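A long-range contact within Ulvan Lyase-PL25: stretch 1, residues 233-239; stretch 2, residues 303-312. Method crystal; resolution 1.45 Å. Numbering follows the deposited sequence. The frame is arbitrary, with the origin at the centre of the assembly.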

# COMPACT_ATOMS: atom_id res chain seq x y z
N ILE A 233 6.03 -11.51 9.94
CA ILE A 233 5.39 -10.43 9.21
C ILE A 233 5.10 -9.33 10.22
O ILE A 233 4.72 -9.61 11.36
CB ILE A 233 4.10 -10.95 8.54
CG1 ILE A 233 4.48 -11.85 7.36
CG2 ILE A 233 3.15 -9.81 8.14
CD1 ILE A 233 3.29 -12.61 6.76
N ILE A 234 5.29 -8.08 9.82
CA ILE A 234 5.08 -6.94 10.70
C ILE A 234 3.93 -6.10 10.15
O ILE A 234 3.71 -6.06 8.93
CB ILE A 234 6.36 -6.10 10.90
CG1 ILE A 234 6.89 -5.54 9.59
CG2 ILE A 234 7.41 -6.93 11.65
CD1 ILE A 234 8.02 -4.53 9.79
N VAL A 235 3.16 -5.50 11.04
CA VAL A 235 1.94 -4.79 10.66
C VAL A 235 1.86 -3.48 11.43
O VAL A 235 1.86 -3.49 12.67
CB VAL A 235 0.68 -5.64 10.92
CG1 VAL A 235 -0.56 -4.92 10.39
CG2 VAL A 235 0.84 -7.03 10.29
N SER A 236 1.75 -2.35 10.71
CA SER A 236 1.45 -1.07 11.32
C SER A 236 0.04 -0.68 10.92
O SER A 236 -0.45 -1.04 9.84
CB SER A 236 2.45 0.01 10.93
OG SER A 236 2.48 0.16 9.52
N TYR A 237 -0.64 0.04 11.79
CA TYR A 237 -2.04 0.33 11.51
C TYR A 237 -2.48 1.58 12.24
O TYR A 237 -1.93 1.92 13.28
CB TYR A 237 -2.95 -0.85 11.86
CG TYR A 237 -2.79 -1.52 13.22
CD1 TYR A 237 -1.75 -2.42 13.46
CD2 TYR A 237 -3.75 -1.35 14.21
CE1 TYR A 237 -1.65 -3.08 14.66
CE2 TYR A 237 -3.65 -2.01 15.40
CZ TYR A 237 -2.61 -2.89 15.63
OH TYR A 237 -2.54 -3.58 16.83
N ASP A 238 -3.45 2.28 11.67
CA ASP A 238 -4.13 3.36 12.37
C ASP A 238 -5.60 3.02 12.57
O ASP A 238 -6.14 2.08 11.97
CB ASP A 238 -3.91 4.77 11.74
CG ASP A 238 -4.50 4.94 10.33
OD1 ASP A 238 -4.65 3.98 9.57
OD2 ASP A 238 -4.78 6.12 9.97
N TYR A 239 -6.23 3.78 13.46
CA TYR A 239 -7.61 3.55 13.87
C TYR A 239 -8.55 4.56 13.23
O TYR A 239 -8.29 5.76 13.26
CB TYR A 239 -7.72 3.63 15.39
CG TYR A 239 -9.13 3.51 15.90
CD1 TYR A 239 -9.74 2.28 16.02
CD2 TYR A 239 -9.84 4.64 16.31
CE1 TYR A 239 -11.02 2.17 16.51
CE2 TYR A 239 -11.13 4.54 16.81
CZ TYR A 239 -11.72 3.29 16.90
OH TYR A 239 -12.99 3.20 17.39
N TRP A 303 -5.41 14.03 12.39
CA TRP A 303 -5.99 12.95 11.61
C TRP A 303 -4.89 12.26 10.80
O TRP A 303 -4.01 12.91 10.22
CB TRP A 303 -7.04 13.49 10.65
CG TRP A 303 -8.32 13.93 11.30
CD1 TRP A 303 -8.51 14.34 12.60
CD2 TRP A 303 -9.62 13.98 10.69
NE1 TRP A 303 -9.83 14.64 12.82
CE2 TRP A 303 -10.53 14.42 11.66
CE3 TRP A 303 -10.09 13.69 9.40
CZ2 TRP A 303 -11.89 14.60 11.39
CZ3 TRP A 303 -11.44 13.87 9.13
CH2 TRP A 303 -12.32 14.31 10.12
N THR A 304 -4.96 10.93 10.74
CA THR A 304 -3.90 10.12 10.15
C THR A 304 -4.31 9.50 8.82
O THR A 304 -5.48 9.39 8.46
CB THR A 304 -3.46 9.01 11.11
OG1 THR A 304 -4.62 8.31 11.57
CG2 THR A 304 -2.71 9.62 12.28
N PHE A 305 -3.28 9.10 8.09
CA PHE A 305 -3.40 8.28 6.90
C PHE A 305 -2.19 7.38 6.94
O PHE A 305 -1.06 7.86 7.03
CB PHE A 305 -3.41 9.13 5.62
CG PHE A 305 -3.62 8.35 4.35
CD1 PHE A 305 -4.89 7.97 3.96
CD2 PHE A 305 -2.54 8.02 3.54
CE1 PHE A 305 -5.07 7.25 2.78
CE2 PHE A 305 -2.73 7.32 2.38
CZ PHE A 305 -3.98 6.95 2.01
N ASN A 306 -2.42 6.08 6.98
CA ASN A 306 -1.35 5.15 7.29
C ASN A 306 -0.26 5.15 6.22
O ASN A 306 -0.48 5.50 5.04
CB ASN A 306 -1.92 3.75 7.49
CG ASN A 306 -1.02 2.87 8.28
OD1 ASN A 306 -0.29 3.32 9.14
ND2 ASN A 306 -1.08 1.58 7.98
N GLY A 307 0.93 4.75 6.64
CA GLY A 307 2.09 4.63 5.79
C GLY A 307 2.56 3.20 5.74
O GLY A 307 1.83 2.35 5.25
N SER A 308 3.76 2.91 6.25
CA SER A 308 4.37 1.60 6.11
C SER A 308 5.31 1.39 7.29
O SER A 308 5.53 2.30 8.10
CB SER A 308 5.16 1.51 4.81
OG SER A 308 6.13 2.56 4.81
N THR A 309 5.85 0.19 7.39
CA THR A 309 6.75 -0.15 8.49
C THR A 309 7.85 -1.08 8.00
O THR A 309 7.62 -1.94 7.15
CB THR A 309 5.96 -0.75 9.68
OG1 THR A 309 6.85 -1.08 10.76
CG2 THR A 309 5.22 -2.00 9.29
N HIS A 310 9.05 -0.90 8.57
CA HIS A 310 10.22 -1.70 8.23
C HIS A 310 11.10 -1.82 9.46
O HIS A 310 11.15 -0.91 10.30
CB HIS A 310 11.07 -1.03 7.13
CG HIS A 310 10.31 -0.75 5.88
ND1 HIS A 310 9.95 -1.74 4.99
CD2 HIS A 310 9.84 0.41 5.37
CE1 HIS A 310 9.28 -1.19 3.99
NE2 HIS A 310 9.21 0.11 4.19
N LEU A 311 11.80 -2.95 9.57
CA LEU A 311 12.72 -3.16 10.68
C LEU A 311 14.12 -2.68 10.34
O LEU A 311 14.60 -2.86 9.22
CB LEU A 311 12.82 -4.64 11.03
CG LEU A 311 11.51 -5.33 11.41
CD1 LEU A 311 11.77 -6.76 11.84
CD2 LEU A 311 10.77 -4.58 12.51
N ASP A 312 14.80 -2.11 11.34
CA ASP A 312 16.21 -1.77 11.19
C ASP A 312 17.08 -3.01 11.42
O ASP A 312 16.59 -4.11 11.66
CB ASP A 312 16.59 -0.56 12.06
CG ASP A 312 16.52 -0.82 13.56
OD1 ASP A 312 16.71 -1.96 14.01
OD2 ASP A 312 16.31 0.16 14.30
O HOH W 1 2.36 2.86 9.27

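The two segments are strands running roughly antiparallel, with 151° between their N-to-C directions and a closest axial approach of 6.5 Å. The register places the CA of Ser236 6.1 Å from the CA of Thr309, and the CA of Asp238 6.1 Å from the CA of Asn306. No backbone-to-backbone hydrogen bond joins them; side chains carry the contact, which buries 472 Å² summed over both sides. Alternation along the first strand sets the pattern: the CA-to-CB bonds of Ile234, Ser236 and Asp238 point toward the second strand, those of Val235, Tyr237 and Tyr239 away.

The shortest direct link is at Asp238, where Thr304 OG1 donates to OD2 at 2.7 Å, a hydroxyl-to-carboxylate hydrogen bond. Both carboxylate oxygens also have hydrogen-bond partners elsewhere in the structure, so OD1, which lies 3.4 Å from Asn306 CB, is satisfied without a polar partner across this contact.

Asn306 uses both ends of its amide. ND2 donates to the backbone carbonyl Ser236 O at 3.3 Å with an N-H...O angle of 146°, a long but acceptably directed bond. OD1 accepts from water 1 at 2.7 Å. The same water is hydrogen-bonded to Ser236 OG, also at 2.7 Å, and so bridges the two side chains, whose direct OG to ND2 separation is 4.1 Å.

Beyond this polar group, contacts become largely apolar. Thr309 CG2 approaches Ser236 OG at 3.5 Å, a van der Waals contact, since a methyl group offers no conventional hydrogen bond; Thr309 OG1 is satisfied elsewhere. Ile234, with chi1 p and chi2 t, brings CD1 to 3.7 Å from Thr309 O and 3.9 Å from Leu311 CD2. Leu311's CA-to-CB bond points sideways, yet the end of its side chain comes nearer, completing this apolar pairing.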